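PDB 3M3M: glutathione S-transferase from Pseudomonas fluorescens, which binds glutathione and probably catalyses its conjugation to electrophilic substrates. Local coordinates for residues A111-I114 / Q115-G119. Numbering follows the deposited sequence.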
loop_
_atom_site.group_PDB
_atom_site.type_symbol
_atom_site.label_atom_id
_atom_site.label_comp_id
_atom_site.label_asym_id
_atom_site.label_seq_id
_atom_site.Cartn_x
_atom_site.Cartn_y
_atom_site.Cartn_z
ATOM N N ALA A 111 8.981 -9.931 3.020
ATOM C CA ALA A 111 8.735 -11.335 3.517
ATOM C C ALA A 111 7.744 -12.027 2.583
ATOM O O ALA A 111 7.866 -13.235 2.258
ATOM C CB ALA A 111 8.162 -11.290 4.940
ATOM N N ARG A 112 6.692 -11.293 2.218
ATOM C CA ARG A 112 5.667 -11.880 1.293
ATOM C C ARG A 112 6.345 -12.205 -0.046
ATOM O O ARG A 112 6.058 -13.232 -0.657
ATOM C CB ARG A 112 4.543 -10.843 1.108
ATOM C CG ARG A 112 3.644 -11.170 -0.152
ATOM C CD ARG A 112 2.337 -10.324 -0.017
ATOM N NE ARG A 112 1.419 -10.533 -1.180
ATOM C CZ ARG A 112 1.461 -9.860 -2.330
ATOM N NH1 ARG A 112 2.430 -8.956 -2.546
ATOM N NH2 ARG A 112 0.481 -9.986 -3.243
ATOM N N PHE A 113 7.227 -11.340 -0.542
ATOM C CA PHE A 113 7.927 -11.670 -1.820
ATOM C C PHE A 113 8.736 -12.953 -1.679
ATOM O O PHE A 113 8.593 -13.871 -2.492
ATOM C CB PHE A 113 8.839 -10.546 -2.280
ATOM C CG PHE A 113 9.533 -10.864 -3.556
ATOM C CD1 PHE A 113 8.854 -10.806 -4.753
ATOM C CD2 PHE A 113 10.902 -11.239 -3.538
ATOM C CE1 PHE A 113 9.525 -11.093 -5.944
ATOM C CE2 PHE A 113 11.537 -11.573 -4.738
ATOM C CZ PHE A 113 10.845 -11.512 -5.911
ATOM N N ILE A 114 9.514 -13.039 -0.609
ATOM C CA ILE A 114 10.326 -14.238 -0.354
ATOM C C ILE A 114 9.477 -15.489 -0.282
ATOM O O ILE A 114 9.811 -16.518 -0.914
ATOM C CB ILE A 114 11.191 -14.050 0.936
ATOM C CG1 ILE A 114 12.330 -13.039 0.633
ATOM C CG2 ILE A 114 11.798 -15.403 1.422
ATOM C CD1 ILE A 114 13.042 -12.551 2.022
ATOM N N GLN A 115 8.401 -15.454 0.500
ATOM C CA GLN A 115 7.586 -16.648 0.706
ATOM C C GLN A 115 6.659 -16.901 -0.508
ATOM O O GLN A 115 6.605 -17.987 -1.029
ATOM C CB GLN A 115 6.742 -16.493 1.948
ATOM C CG GLN A 115 5.857 -17.715 2.268
ATOM C CD GLN A 115 5.182 -17.594 3.620
ATOM O OE1 GLN A 115 5.679 -16.882 4.525
ATOM N NE2 GLN A 115 4.034 -18.288 3.778
ATOM N N LEU A 116 5.854 -15.932 -0.893
ATOM C CA LEU A 116 4.863 -16.204 -1.930
ATOM C C LEU A 116 5.532 -16.287 -3.344
ATOM O O LEU A 116 5.069 -17.121 -4.200
ATOM C CB LEU A 116 3.872 -15.023 -1.930
ATOM C CG LEU A 116 2.751 -15.209 -2.973
ATOM C CD1 LEU A 116 1.778 -16.329 -2.666
ATOM C CD2 LEU A 116 1.967 -13.865 -2.960
ATOM N N TYR A 117 6.496 -15.393 -3.625
ATOM C CA TYR A 117 7.067 -15.312 -4.996
ATOM C C TYR A 117 8.208 -16.268 -5.180
ATOM O O TYR A 117 8.382 -16.766 -6.283
ATOM C CB TYR A 117 7.497 -13.953 -5.419
ATOM C CG TYR A 117 6.361 -13.081 -5.842
ATOM C CD1 TYR A 117 6.100 -12.898 -7.199
ATOM C CD2 TYR A 117 5.529 -12.452 -4.897
ATOM C CE1 TYR A 117 5.045 -12.100 -7.623
ATOM C CE2 TYR A 117 4.454 -11.637 -5.319
ATOM C CZ TYR A 117 4.260 -11.466 -6.667
ATOM O OH TYR A 117 3.224 -10.704 -7.143
ATOM N N GLU A 118 8.976 -16.492 -4.112
ATOM C CA GLU A 118 10.158 -17.356 -4.250
ATOM C C GLU A 118 10.049 -18.664 -3.510
ATOM O O GLU A 118 11.023 -19.449 -3.546
ATOM C CB GLU A 118 11.432 -16.605 -3.888
ATOM C CG GLU A 118 11.737 -15.539 -4.941
ATOM C CD GLU A 118 13.071 -14.827 -4.818
ATOM O OE1 GLU A 118 13.610 -14.823 -3.706
ATOM O OE2 GLU A 118 13.559 -14.251 -5.833
ATOM N N GLY A 119 8.944 -18.916 -2.836
ATOM C CA GLY A 119 8.783 -20.158 -2.114
ATOM C C GLY A 119 9.674 -20.419 -0.917
ATOM O O GLY A 119 9.868 -21.531 -0.472
#
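F113 and Y117, one helical turn apart, illustrate how two aromatic residues can lie nearly parallel without truly stacking. Their ring planes differ by 22°, yet the centroids are 5.2 Å apart and the rings are slid so far that they scarcely overlap. The touching is done at the near end of the tyrosine: F113 CD1 meets Y117 CB at 3.5 Å. With CG anti to the backbone nitrogen (chi1 -180°), F113 stands outward, its CD1 edge against the start of the Y117 side chain. Y117 has its CG beside its own backbone nitrogen, and the two side chains run at about a right angle while their ring planes stay near parallel. E118 comes obliquely to the opposite edge of the phenylalanine ring, on the same side of its plane as Y117, its OE2 3.5 Å from F113 CE2 and its carboxylate plane 50° from the ring; its OE1 is engaged in a salt bridge with R124. All this happens in the last turns of helix 87-117, in the all-helical C-terminal domain of the glutathione transferase fold. The helix ends by widening: F113 O accepts Y117 N at 2.8 Å and, weakly, E118 N, a pi-type turn, before G119 leaves helical geometry with positive phi. R112 and L116 run side by side on another flank, and L116 CD2 sits over one face of the guanidinium, 3.8 Å from R112 NE. That guanidinium is held by a salt bridge from NE to E173 and a hydrogen bond from NH2 to R11 O, and the R112 side chain comes within about 4 Å of that of Y167, which binds glutathione. I114 turns instead to helix 125-146, meeting E127, Y128 and L131.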